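Local coordinates for putative thiol-disulfide oxidoreductase (Bacteroides vulgatus, PDB 4GRF), which is the thioredoxin-like domain of a putative thiol-disulfide oxidoreductase and probably exchanges disulfides through its CxxC pair, at residues Ala11-Ile15 / Ile65-Ser69; Lys30-Phe36 / His112-Pro118; Phe36-Gly40 / Asp76-Ile81; Cys44-Thr48 / Ala80-Asp84. All coordinates share one frame; numbering follows the deposited sequence.

Interaction 1: Ala11-Ile15 / Ile65-Ser69; sequences AITGI and IYGVS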
loop_
_atom_site.group_PDB
_atom_site.type_symbol
_atom_site.label_atom_id
_atom_site.label_comp_id
_atom_site.label_asym_id
_atom_site.label_seq_id
_atom_site.Cartn_x
_atom_site.Cartn_y
_atom_site.Cartn_z
ATOM N N ALA A 11 10.816 7.379 -0.043
ATOM C CA ALA A 11 9.901 8.014 -0.970
ATOM C C ALA A 11 9.318 7.011 -1.981
ATOM O O ALA A 11 9.977 6.073 -2.421
ATOM C CB ALA A 11 10.596 9.168 -1.681
ATOM N N ILE A 12 8.054 7.238 -2.335
ATOM C CA ILE A 12 7.369 6.491 -3.377
ATOM C C ILE A 12 6.493 7.473 -4.156
ATOM O O ILE A 12 5.764 8.277 -3.547
ATOM C CB ILE A 12 6.416 5.403 -2.814
ATOM C CG1 ILE A 12 7.096 4.456 -1.822
ATOM C CG2 ILE A 12 5.810 4.575 -3.949
ATOM C CD1 ILE A 12 6.101 3.546 -1.126
ATOM N N THR A 13 6.556 7.413 -5.488
ATOM C CA THR A 13 5.627 8.132 -6.332
ATOM C C THR A 13 5.206 7.209 -7.456
ATOM O O THR A 13 6.036 6.477 -7.996
ATOM C CB THR A 13 6.244 9.393 -6.961
ATOM O OG1 THR A 13 6.871 10.185 -5.946
ATOM C CG2 THR A 13 5.169 10.229 -7.624
ATOM N N GLY A 14 3.922 7.225 -7.770
ATOM C CA GLY A 14 3.393 6.525 -8.932
ATOM C C GLY A 14 2.250 7.339 -9.519
ATOM O O GLY A 14 1.884 8.397 -8.987
ATOM N N ILE A 15 1.688 6.838 -10.624
ATOM C CA ILE A 15 0.553 7.462 -11.276
ATOM C C ILE A 15 -0.747 6.762 -10.871
ATOM O O ILE A 15 -0.839 5.532 -10.916
ATOM C CB ILE A 15 0.726 7.441 -12.817
ATOM C CG1 ILE A 15 2.102 7.984 -13.224
ATOM C CG2 ILE A 15 -0.406 8.202 -13.495
ATOM C CD1 ILE A 15 2.401 9.393 -12.754
ATOM N N ILE A 65 -5.265 3.864 2.653
ATOM C CA ILE A 65 -4.446 2.825 2.044
ATOM C C ILE A 65 -3.867 3.377 0.762
ATOM O O ILE A 65 -4.563 4.022 -0.054
ATOM C CB ILE A 65 -5.253 1.534 1.761
ATOM C CG1 ILE A 65 -5.898 1.002 3.067
ATOM C CG2 ILE A 65 -4.366 0.489 1.086
ATOM C CD1 ILE A 65 -6.777 -0.229 2.897
ATOM N N TYR A 66 -2.569 3.130 0.593
ATOM C CA TYR A 66 -1.812 3.525 -0.583
ATOM C C TYR A 66 -1.300 2.244 -1.251
ATOM O O TYR A 66 -0.399 1.554 -0.748
ATOM C CB TYR A 66 -0.660 4.433 -0.154
ATOM C CG TYR A 66 0.246 5.006 -1.243
ATOM C CD1 TYR A 66 -0.248 5.815 -2.256
ATOM C CD2 TYR A 66 1.617 4.811 -1.183
ATOM C CE1 TYR A 66 0.593 6.369 -3.206
ATOM C CE2 TYR A 66 2.465 5.349 -2.124
ATOM C CZ TYR A 66 1.959 6.137 -3.129
ATOM O OH TYR A 66 2.818 6.674 -4.059
ATOM N N GLY A 67 -1.932 1.878 -2.363
ATOM C CA GLY A 67 -1.528 0.683 -3.081
ATOM C C GLY A 67 -0.505 1.015 -4.147
ATOM O O GLY A 67 -0.668 1.989 -4.905
ATOM N N VAL A 68 0.559 0.210 -4.185
ATOM C CA VAL A 68 1.702 0.439 -5.049
ATOM C C VAL A 68 1.961 -0.786 -5.888
ATOM O O VAL A 68 2.382 -1.815 -5.364
ATOM C CB VAL A 68 2.954 0.782 -4.222
ATOM C CG1 VAL A 68 4.137 1.069 -5.135
ATOM C CG2 VAL A 68 2.673 1.949 -3.299
ATOM N N SER A 69 1.655 -0.700 -7.189
ATOM C CA SER A 69 1.843 -1.849 -8.083
ATOM C C SER A 69 3.102 -1.767 -8.905
ATOM O O SER A 69 3.502 -0.692 -9.366
ATOM C CB SER A 69 0.652 -2.021 -9.030
ATOM O OG SER A 69 0.894 -3.045 -9.987
#

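Interaction 2: Lys30-Phe36 / His112-Pro118; sequences KYVLVDF and HIILVDP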
loop_
_atom_site.group_PDB
_atom_site.type_symbol
_atom_site.label_atom_id
_atom_site.label_comp_id
_atom_site.label_asym_id
_atom_site.label_seq_id
_atom_site.Cartn_x
_atom_site.Cartn_y
_atom_site.Cartn_z
ATOM N N LYS A 30 -1.602 11.285 8.159
ATOM C CA LYS A 30 -2.434 10.101 8.304
ATOM C C LYS A 30 -1.599 8.850 8.523
ATOM O O LYS A 30 -0.439 8.804 8.151
ATOM C CB LYS A 30 -3.278 9.878 7.052
ATOM C CG LYS A 30 -4.310 10.952 6.834
ATOM C CD LYS A 30 -5.150 10.657 5.614
ATOM C CE LYS A 30 -6.154 11.771 5.389
ATOM N NZ LYS A 30 -7.143 11.346 4.367
ATOM N N TYR A 31 -2.191 7.850 9.185
ATOM C CA TYR A 31 -1.667 6.503 9.123
ATOM C C TYR A 31 -1.966 5.990 7.720
ATOM O O TYR A 31 -3.048 6.212 7.193
ATOM C CB TYR A 31 -2.326 5.611 10.173
ATOM C CG TYR A 31 -1.743 5.803 11.538
ATOM C CD1 TYR A 31 -0.586 5.145 11.917
ATOM C CD2 TYR A 31 -2.378 6.606 12.471
ATOM C CE1 TYR A 31 -0.049 5.306 13.187
ATOM C CE2 TYR A 31 -1.845 6.780 13.732
ATOM C CZ TYR A 31 -0.680 6.143 14.084
ATOM O OH TYR A 31 -0.160 6.335 15.346
ATOM N N VAL A 32 -0.985 5.310 7.128
ATOM C CA VAL A 32 -1.130 4.789 5.786
ATOM C C VAL A 32 -0.683 3.340 5.771
ATOM O O VAL A 32 0.445 3.043 6.132
ATOM C CB VAL A 32 -0.216 5.548 4.798
ATOM C CG1 VAL A 32 -0.566 5.145 3.365
ATOM C CG2 VAL A 32 -0.340 7.050 4.974
ATOM N N LEU A 33 -1.561 2.452 5.332
ATOM C CA LEU A 33 -1.162 1.114 5.006
ATOM C C LEU A 33 -0.636 1.186 3.588
ATOM O O LEU A 33 -1.332 1.663 2.683
ATOM C CB LEU A 33 -2.371 0.182 5.056
ATOM C CG LEU A 33 -2.240 -1.286 5.453
ATOM C CD1 LEU A 33 -1.554 -1.499 6.802
ATOM C CD2 LEU A 33 -3.648 -1.858 5.522
ATOM N N VAL A 34 0.603 0.762 3.404
ATOM C CA VAL A 34 1.192 0.699 2.081
ATOM C C VAL A 34 1.209 -0.770 1.631
ATOM O O VAL A 34 1.762 -1.638 2.325
ATOM C CB VAL A 34 2.599 1.295 2.082
ATOM C CG1 VAL A 34 3.173 1.304 0.675
ATOM C CG2 VAL A 34 2.561 2.706 2.638
ATOM N N ASP A 35 0.525 -1.025 0.526
ATOM C CA ASP A 35 0.355 -2.363 -0.026
ATOM C C ASP A 35 1.093 -2.468 -1.344
ATOM O O ASP A 35 0.639 -1.915 -2.344
ATOM C CB ASP A 35 -1.136 -2.592 -0.250
ATOM C CG ASP A 35 -1.441 -3.910 -0.875
ATOM O OD1 ASP A 35 -0.582 -4.805 -0.791
ATOM O OD2 ASP A 35 -2.548 -4.030 -1.465
ATOM N N PHE A 36 2.250 -3.122 -1.333
ATOM C CA PHE A 36 3.000 -3.396 -2.549
ATOM C C PHE A 36 2.504 -4.712 -3.158
ATOM O O PHE A 36 2.472 -5.759 -2.499
ATOM C CB PHE A 36 4.495 -3.536 -2.270
ATOM C CG PHE A 36 5.165 -2.302 -1.693
ATOM C CD1 PHE A 36 5.175 -2.077 -0.332
ATOM C CD2 PHE A 36 5.833 -1.409 -2.511
ATOM C CE1 PHE A 36 5.822 -0.958 0.198
ATOM C CE2 PHE A 36 6.483 -0.306 -1.985
ATOM C CZ PHE A 36 6.459 -0.080 -0.638
ATOM N N HIS A 112 3.603 -7.375 0.311
ATOM C CA HIS A 112 4.379 -6.622 1.261
ATOM C C HIS A 112 3.483 -5.484 1.757
ATOM O O HIS A 112 3.189 -4.522 1.013
ATOM C CB HIS A 112 5.639 -6.067 0.643
ATOM C CG HIS A 112 6.580 -5.517 1.645
ATOM N ND1 HIS A 112 7.266 -6.323 2.526
ATOM C CD2 HIS A 112 6.950 -4.249 1.927
ATOM C CE1 HIS A 112 8.013 -5.572 3.310
ATOM N NE2 HIS A 112 7.847 -4.310 2.962
ATOM N N ILE A 113 2.990 -5.645 2.983
ATOM C CA ILE A 113 2.044 -4.679 3.533
ATOM C C ILE A 113 2.559 -4.147 4.870
ATOM O O ILE A 113 2.778 -4.912 5.820
ATOM C CB ILE A 113 0.661 -5.306 3.737
ATOM C CG1 ILE A 113 0.188 -5.973 2.448
ATOM C CG2 ILE A 113 -0.328 -4.243 4.190
ATOM C CD1 ILE A 113 -1.154 -6.675 2.573
ATOM N N ILE A 114 2.751 -2.839 4.924
ATOM C CA ILE A 114 3.316 -2.179 6.086
ATOM C C ILE A 114 2.407 -1.028 6.527
ATOM O O ILE A 114 1.577 -0.569 5.763
ATOM C CB ILE A 114 4.721 -1.627 5.807
ATOM C CG1 ILE A 114 4.686 -0.594 4.666
ATOM C CG2 ILE A 114 5.673 -2.768 5.448
ATOM C CD1 ILE A 114 6.007 0.095 4.422
ATOM N N LEU A 115 2.584 -0.570 7.763
ATOM C CA LEU A 115 1.839 0.556 8.304
ATOM C C LEU A 115 2.814 1.676 8.586
ATOM O O LEU A 115 3.820 1.470 9.282
ATOM C CB LEU A 115 1.096 0.204 9.598
ATOM C CG LEU A 115 0.183 1.323 10.142
ATOM C CD1 LEU A 115 -0.872 1.762 9.128
ATOM C CD2 LEU A 115 -0.455 0.906 11.459
ATOM N N VAL A 116 2.537 2.825 7.983
ATOM C CA VAL A 116 3.326 4.043 8.159
ATOM C C VAL A 116 2.555 5.053 9.028
ATOM O O VAL A 116 1.364 5.263 8.841
ATOM C CB VAL A 116 3.668 4.645 6.785
ATOM C CG1 VAL A 116 4.439 5.952 6.938
ATOM C CG2 VAL A 116 4.452 3.633 5.953
ATOM N N ASP A 117 3.249 5.682 9.981
ATOM C CA ASP A 117 2.582 6.639 10.877
ATOM C C ASP A 117 2.491 8.039 10.246
ATOM O O ASP A 117 2.975 8.276 9.142
ATOM C CB ASP A 117 3.221 6.601 12.289
ATOM C CG ASP A 117 4.579 7.297 12.370
ATOM O OD1 ASP A 117 4.975 7.970 11.406
ATOM O OD2 ASP A 117 5.251 7.176 13.431
ATOM N N PRO A 118 1.790 8.962 10.903
ATOM C CA PRO A 118 1.545 10.277 10.286
ATOM C C PRO A 118 2.810 11.099 10.030
ATOM O O PRO A 118 2.776 12.080 9.279
ATOM C CB PRO A 118 0.619 10.956 11.302
ATOM C CG PRO A 118 -0.104 9.831 11.949
ATOM C CD PRO A 118 0.899 8.722 12.061
HETATM O O HOH W 1 1.990 9.520 6.692
#

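Interaction 3: Phe36-Gly40 / Asp76-Ile81; sequences FWFAG and DWKKAI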
loop_
_atom_site.group_PDB
_atom_site.type_symbol
_atom_site.label_atom_id
_atom_site.label_comp_id
_atom_site.label_asym_id
_atom_site.label_seq_id
_atom_site.Cartn_x
_atom_site.Cartn_y
_atom_site.Cartn_z
ATOM N N PHE A 36 2.250 -3.122 -1.333
ATOM C CA PHE A 36 3.000 -3.396 -2.549
ATOM C C PHE A 36 2.504 -4.712 -3.158
ATOM O O PHE A 36 2.472 -5.759 -2.499
ATOM C CB PHE A 36 4.495 -3.536 -2.270
ATOM C CG PHE A 36 5.165 -2.302 -1.693
ATOM C CD1 PHE A 36 5.175 -2.077 -0.332
ATOM C CD2 PHE A 36 5.833 -1.409 -2.511
ATOM C CE1 PHE A 36 5.822 -0.958 0.198
ATOM C CE2 PHE A 36 6.483 -0.306 -1.985
ATOM C CZ PHE A 36 6.459 -0.080 -0.638
ATOM N N TRP A 37 2.137 -4.653 -4.430
ATOM C CA TRP A 37 1.445 -5.771 -5.072
ATOM C C TRP A 37 1.577 -5.723 -6.586
ATOM O O TRP A 37 2.147 -4.799 -7.154
ATOM C CB TRP A 37 -0.038 -5.758 -4.676
ATOM C CG TRP A 37 -0.810 -4.650 -5.324
ATOM C CD1 TRP A 37 -0.705 -3.314 -5.063
ATOM C CD2 TRP A 37 -1.797 -4.776 -6.341
ATOM N NE1 TRP A 37 -1.557 -2.604 -5.846
ATOM C CE2 TRP A 37 -2.230 -3.475 -6.663
ATOM C CE3 TRP A 37 -2.332 -5.857 -7.043
ATOM C CZ2 TRP A 37 -3.188 -3.225 -7.625
ATOM C CZ3 TRP A 37 -3.279 -5.604 -8.003
ATOM C CH2 TRP A 37 -3.704 -4.294 -8.286
ATOM N N PHE A 38 1.046 -6.750 -7.246
ATOM C CA PHE A 38 0.855 -6.693 -8.679
ATOM C C PHE A 38 -0.241 -7.703 -8.987
ATOM O O PHE A 38 -0.552 -8.554 -8.167
ATOM C CB PHE A 38 2.143 -7.027 -9.457
ATOM C CG PHE A 38 2.832 -8.258 -8.975
ATOM C CD1 PHE A 38 3.724 -8.191 -7.909
ATOM C CD2 PHE A 38 2.596 -9.489 -9.562
ATOM C CE1 PHE A 38 4.362 -9.331 -7.445
ATOM C CE2 PHE A 38 3.242 -10.633 -9.106
ATOM C CZ PHE A 38 4.122 -10.550 -8.041
ATOM N N ALA A 39 -0.839 -7.576 -10.161
ATOM C CA ALA A 39 -2.016 -8.350 -10.527
ATOM C C ALA A 39 -1.804 -9.867 -10.430
ATOM O O ALA A 39 -2.733 -10.597 -10.052
ATOM C CB ALA A 39 -2.450 -7.963 -11.937
ATOM N N GLY A 40 -0.598 -10.331 -10.753
ATOM C CA GLY A 40 -0.294 -11.767 -10.751
ATOM C C GLY A 40 0.096 -12.346 -9.398
ATOM O O GLY A 40 0.585 -13.481 -9.307
ATOM N N ASP A 76 -3.184 -4.872 -17.043
ATOM C CA ASP A 76 -3.294 -5.918 -16.020
ATOM C C ASP A 76 -3.632 -5.315 -14.655
ATOM O O ASP A 76 -4.459 -5.852 -13.903
ATOM C CB ASP A 76 -1.995 -6.725 -15.879
ATOM C CG ASP A 76 -1.667 -7.572 -17.092
ATOM O OD1 ASP A 76 -2.567 -7.875 -17.897
ATOM O OD2 ASP A 76 -0.480 -7.952 -17.211
ATOM N N TRP A 77 -2.968 -4.205 -14.346
ATOM C CA TRP A 77 -3.196 -3.449 -13.116
ATOM C C TRP A 77 -4.644 -2.963 -13.010
ATOM O O TRP A 77 -5.322 -3.189 -12.001
ATOM C CB TRP A 77 -2.219 -2.282 -13.102
ATOM C CG TRP A 77 -2.362 -1.299 -12.014
ATOM C CD1 TRP A 77 -2.244 -1.542 -10.667
ATOM C CD2 TRP A 77 -2.604 0.116 -12.148
ATOM N NE1 TRP A 77 -2.411 -0.375 -9.969
ATOM C CE2 TRP A 77 -2.624 0.658 -10.847
ATOM C CE3 TRP A 77 -2.794 0.975 -13.238
ATOM C CZ2 TRP A 77 -2.849 2.014 -10.605
ATOM C CZ3 TRP A 77 -3.008 2.335 -12.992
ATOM C CH2 TRP A 77 -3.041 2.833 -11.683
ATOM N N LYS A 78 -5.141 -2.319 -14.060
ATOM C CA LYS A 78 -6.502 -1.801 -14.050
ATOM C C LYS A 78 -7.550 -2.913 -13.982
ATOM O O LYS A 78 -8.555 -2.807 -13.247
ATOM C CB LYS A 78 -6.717 -0.879 -15.268
ATOM C CG LYS A 78 -5.964 0.433 -15.110
ATOM C CD LYS A 78 -6.193 1.436 -16.229
ATOM C CE LYS A 78 -5.721 0.911 -17.573
ATOM N NZ LYS A 78 -5.747 1.986 -18.604
ATOM N N LYS A 79 -7.309 -3.995 -14.704
ATOM C CA LYS A 79 -8.230 -5.118 -14.671
ATOM C C LYS A 79 -8.314 -5.686 -13.264
ATOM O O LYS A 79 -9.384 -6.064 -12.826
ATOM C CB LYS A 79 -7.819 -6.213 -15.648
ATOM C CG LYS A 79 -8.057 -5.856 -17.106
ATOM C CD LYS A 79 -7.474 -6.902 -18.055
ATOM C CE LYS A 79 -7.898 -6.636 -19.498
ATOM N NZ LYS A 79 -7.089 -7.372 -20.513
ATOM N N ALA A 80 -7.190 -5.742 -12.549
ATOM C CA ALA A 80 -7.197 -6.329 -11.223
ATOM C C ALA A 80 -7.996 -5.447 -10.277
ATOM O O ALA A 80 -8.757 -5.932 -9.432
ATOM C CB ALA A 80 -5.766 -6.524 -10.709
ATOM N N ILE A 81 -7.811 -4.137 -10.395
ATOM C CA ILE A 81 -8.468 -3.207 -9.501
ATOM C C ILE A 81 -9.986 -3.292 -9.695
ATOM O O ILE A 81 -10.753 -3.345 -8.723
ATOM C CB ILE A 81 -7.962 -1.781 -9.725
ATOM C CG1 ILE A 81 -6.533 -1.675 -9.210
ATOM C CG2 ILE A 81 -8.861 -0.782 -9.038
ATOM C CD1 ILE A 81 -5.863 -0.350 -9.505
HETATM O O HOH W 2 -1.693 0.104 -7.223
#

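Interaction 4: Cys44-Thr48 / Ala80-Asp84; sequences CRKET and AIEED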
loop_
_atom_site.group_PDB
_atom_site.type_symbol
_atom_site.label_atom_id
_atom_site.label_comp_id
_atom_site.label_asym_id
_atom_site.label_seq_id
_atom_site.Cartn_x
_atom_site.Cartn_y
_atom_site.Cartn_z
ATOM N N CYS A 44 -1.754 -11.456 -2.684
ATOM C CA CYS A 44 -2.021 -9.997 -2.624
ATOM C C CYS A 44 -3.510 -9.716 -2.858
ATOM O O CYS A 44 -4.149 -8.957 -2.123
ATOM C CB CYS A 44 -1.195 -9.243 -3.691
ATOM S SG CYS A 44 0.618 -9.402 -3.592
ATOM N N ARG A 45 -4.072 -10.357 -3.873
ATOM C CA ARG A 45 -5.438 -10.110 -4.264
ATOM C C ARG A 45 -6.358 -10.616 -3.162
ATOM O O ARG A 45 -7.402 -10.016 -2.879
ATOM C CB ARG A 45 -5.767 -10.853 -5.561
ATOM C CG ARG A 45 -4.724 -10.719 -6.667
ATOM C CD ARG A 45 -4.830 -9.415 -7.453
ATOM N NE ARG A 45 -6.170 -9.219 -8.019
ATOM C CZ ARG A 45 -6.553 -9.587 -9.243
ATOM N NH1 ARG A 45 -5.714 -10.140 -10.088
ATOM N NH2 ARG A 45 -7.795 -9.386 -9.621
ATOM N N LYS A 46 -5.985 -11.738 -2.548
ATOM C CA LYS A 46 -6.813 -12.327 -1.493
ATOM C C LYS A 46 -6.871 -11.491 -0.224
ATOM O O LYS A 46 -7.720 -11.724 0.634
ATOM C CB LYS A 46 -6.357 -13.742 -1.154
ATOM C CG LYS A 46 -6.687 -14.753 -2.238
ATOM C CD LYS A 46 -6.064 -16.111 -1.956
ATOM C CE LYS A 46 -6.832 -16.826 -0.858
ATOM N NZ LYS A 46 -6.462 -18.263 -0.747
ATOM N N GLU A 47 -6.005 -10.498 -0.093
ATOM C CA GLU A 47 -6.055 -9.633 1.076
ATOM C C GLU A 47 -7.133 -8.530 0.930
ATOM O O GLU A 47 -7.450 -7.814 1.884
ATOM C CB GLU A 47 -4.688 -8.965 1.303
ATOM C CG GLU A 47 -3.574 -9.903 1.729
ATOM C CD GLU A 47 -3.878 -10.627 3.020
ATOM O OE1 GLU A 47 -4.450 -9.995 3.933
ATOM O OE2 GLU A 47 -3.531 -11.816 3.124
ATOM N N THR A 48 -7.667 -8.394 -0.272
ATOM C CA THR A 48 -8.612 -7.325 -0.617
ATOM C C THR A 48 -9.754 -7.131 0.408
ATOM O O THR A 48 -9.976 -6.016 0.871
ATOM C CB THR A 48 -9.156 -7.521 -2.045
ATOM O OG1 THR A 48 -8.080 -7.355 -2.968
ATOM C CG2 THR A 48 -10.216 -6.468 -2.367
ATOM N N ALA A 80 -7.190 -5.742 -12.549
ATOM C CA ALA A 80 -7.197 -6.329 -11.223
ATOM C C ALA A 80 -7.996 -5.447 -10.277
ATOM O O ALA A 80 -8.757 -5.932 -9.432
ATOM C CB ALA A 80 -5.766 -6.524 -10.709
ATOM N N ILE A 81 -7.811 -4.137 -10.395
ATOM C CA ILE A 81 -8.468 -3.207 -9.501
ATOM C C ILE A 81 -9.986 -3.292 -9.695
ATOM O O ILE A 81 -10.753 -3.345 -8.723
ATOM C CB ILE A 81 -7.962 -1.781 -9.725
ATOM C CG1 ILE A 81 -6.533 -1.675 -9.210
ATOM C CG2 ILE A 81 -8.861 -0.782 -9.038
ATOM C CD1 ILE A 81 -5.863 -0.350 -9.505
ATOM N N GLU A 82 -10.403 -3.380 -10.952
ATOM C CA GLU A 82 -11.825 -3.529 -11.255
ATOM C C GLU A 82 -12.378 -4.860 -10.720
ATOM O O GLU A 82 -13.484 -4.895 -10.192
ATOM C CB GLU A 82 -12.064 -3.436 -12.766
ATOM C CG GLU A 82 -13.539 -3.283 -13.135
ATOM C CD GLU A 82 -14.318 -4.586 -13.085
ATOM O OE1 GLU A 82 -13.740 -5.646 -13.404
ATOM O OE2 GLU A 82 -15.527 -4.541 -12.754
ATOM N N GLU A 83 -11.639 -5.950 -10.909
ATOM C CA GLU A 83 -12.053 -7.264 -10.402
ATOM C C GLU A 83 -12.144 -7.280 -8.866
ATOM O O GLU A 83 -13.044 -7.903 -8.268
ATOM C CB GLU A 83 -11.085 -8.344 -10.883
ATOM C CG GLU A 83 -11.168 -8.612 -12.389
ATOM C CD GLU A 83 -10.064 -9.505 -12.919
ATOM O OE1 GLU A 83 -9.021 -9.699 -12.245
ATOM O OE2 GLU A 83 -10.235 -10.006 -14.046
ATOM N N ASP A 84 -11.209 -6.585 -8.222
ATOM C CA ASP A 84 -11.128 -6.594 -6.759
ATOM C C ASP A 84 -11.956 -5.508 -6.063
ATOM O O ASP A 84 -12.213 -5.596 -4.858
ATOM C CB ASP A 84 -9.656 -6.448 -6.322
ATOM C CG ASP A 84 -8.776 -7.608 -6.769
ATOM O OD1 ASP A 84 -9.299 -8.663 -7.213
ATOM O OD2 ASP A 84 -7.526 -7.477 -6.667
#

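Interaction 1: Ala11-Ile15 / Ile65-Ser69
Ile12 and Tyr66 lean on one another where the stretch leading into strand 13-15 passes strand 63-69 of the main sheet, their side chains sliding past each other in opposite directions. Traced outward, the isoleucine meets the tyrosine almost at once: Ile12 CB is 4.0 Å from Tyr66 CE2. The next branch does most of the touching. With CG2 anti to the backbone N, this methyl comes to the rim of the phenol near the ring plane, 3.9 Å from Tyr66 CE2 and 3.7 Å from Tyr66 OH, and its other flank rests on Val68, with Ile12 CG2 to Val68 CG1 at 4.1 Å. The longer arm ends in a lighter touch, Ile12 CD1 lying 4.2 Å from Tyr66 CE2; the side chain also packs on Phe36, Leu93 and Tyr105.

No hydrogen bond spans the two segments. Ile12 O is 3.4 Å from Tyr66 OH, yet the hydroxyl is hydrogen-bonded to Val22 O on the facing strand 21-23. The phenol therefore holds the hairpin by a hydrogen bond from its hydroxyl and by apolar contact at its edge. Gly14, backbone-bonded to Val22, runs past the hydroxyl, with Gly14 N 3.9 Å from Tyr66 OH. This is an N-terminal beta hairpin docked against the central sheet, an addition to the thioredoxin fold found in TlpA-like proteins.

Interaction 2: Lys30-Phe36 / His112-Pro118
Pro118 CD settles over the centre of the Tyr31 ring, 3.6 Å from the centroid and only 7° off the ring normal, a CH-pi contact that closes one end of an antiparallel strand pair. Tyr31 CG, anti to the carbonyl carbon (chi1 -80°), presents one ring face to Pro118; Asp117 CB comes in obliquely at the same ring.

On the face that carries Leu33, Asp35, Ile113 and Leu115, the branch of Ile113 fits against the fork of Leu33, with Ile113 CG2 to Leu33 CG at 3.7 Å. On the other face, Ile114 holds CG1 in the crowded position between N and carbonyl carbon (chi1 60°), and this brings CG1 to 3.8 Å from Val34 CB. One methyl of that valine goes on to Val116, Val34 CG2 to Val116 CG2 at 3.9 Å. Phe36 and His112 lie side by side at the far end, with Phe36 CD1 3.6 Å from His112 CD2 and the ring planes oblique to one another.

Backbone bonds pair Val32 with Val116 and Val34 with Ile114 in both directions; Phe36 N also donates to His112 O, whereas the return bond is weak. Asp35 OD1 has no polar partner in the model and abuts Ile113 CG1 at 3.5 Å. The backbone bonds thus set the register and largely apolar side chains fill both faces, leaving this buried oxygen in an apolar setting near the CxxC cysteines.

Interaction 3: Phe36-Gly40 / Asp76-Ile81
Trp37 drives the six-membered end of its indole against helix 74-84, where three residues receive it. Its CG lies between the backbone N and the carbonyl carbon (chi1 72°), which turns the indole to the helix. Trp37 CZ2 meets Trp77 CD1 at 3.6 Å, the two side chains crossing at about a right angle while their planes stand 41° apart, an oblique pairing. Ala80 CB touches the indole edge close to its plane, 3.8 Å from Trp37 CZ3, and Ile81 CG1 reaches the same edge at 4.0 Å from Trp37 CH2. Ile81 also folds CD1 over a face of Trp77, so Trp77 and Ile81 form one packed unit beside the Trp37 edge. Trp37 packs on Cys44 of the disulfide as well. Even the polar atoms here are served: one water accepts from both indoles, 3.0 Å from Trp37 NE1 and 2.9 Å from Trp77 NE1.

Toward solvent the fit is sparser. Ala39 supplies a single methyl, whose CB lies 3.5 Å from Asp76 O and 3.8 Å from Ala80 CB, and the carboxylate of Asp76 is engaged by Arg73 in a salt bridge. A tryptophan at the end of the central strand, a few residues ahead of CxxC and packed against a flanking helix, is a familiar feature of thioredoxin-family active-site regions.

Interaction 4: Cys44-Thr48 / Ala80-Asp84
Two bends in Arg45, at chi2 (-81°) and chi3 (-55°), fold the side chain toward helix 74-84 and set its guanidinium beside Asp84 and Glu83, whose own side chains leave the helix on the side facing it. The result is a salt-bridge network joining two helices of the thioredoxin fold: the short one that carries Cys44, disulfide-bonded to Cys41, and the one that follows strand 63-69.

Arg45 grips Asp84 side-on with two nitrogens. Arg45 NE donates to the syn lone pair of Asp84 OD2 at 2.6 Å, while Arg45 NH2 reaches Asp84 OD1 at 2.9 Å from above the carboxylate plane, because the two flat groups are not coplanar. The same NH2 gives its other hydrogen bond to Glu83 OE1, also 2.9 Å away, on the anti lone pair; here guanidinium and carboxylate are nearly coplanar, 13° apart. Ala80 CB covers one face of the guanidinium, 3.5 Å from Arg45 CZ, and Arg45 NH1 is bonded to Ala39 O. Edge bonds and a methyl over one face together would restrict rotation of the group, and the two carboxylates probably balance its charge.

Thr48 adds a lighter contact. Its methyl approaches the end of the partner helix, Thr48 CG2 lying 3.3 Å from Asp84 O. The hydroxyl turns back into its own segment, where Thr48 OG1 donates to Arg45 O at 2.7 Å, on the same face of that carbonyl as the bond from Thr48 N.

Overall arrangement
From the N terminus, interaction 1 starts first, closing a loop from the hairpin strand 13-15 to strand 63-69 and crossing all the others, since each of them begins within that loop and ends beyond it. Interaction 2 spans the longest stretch, pairing central strand 31-37 with strand 112-116; interaction 3, which shares Phe36 with it, and interaction 4 both fall within its span. Those two start in succession, at the end of strand 31-37 and in helix 42-46, and finish together on helix 74-84, sharing Ala80 and Ile81. Val68 and Trp37 link interactions 1 and 3 by backbone. Hairpin, central sheet, CxxC helix and flanking helix are thereby tied into one domain.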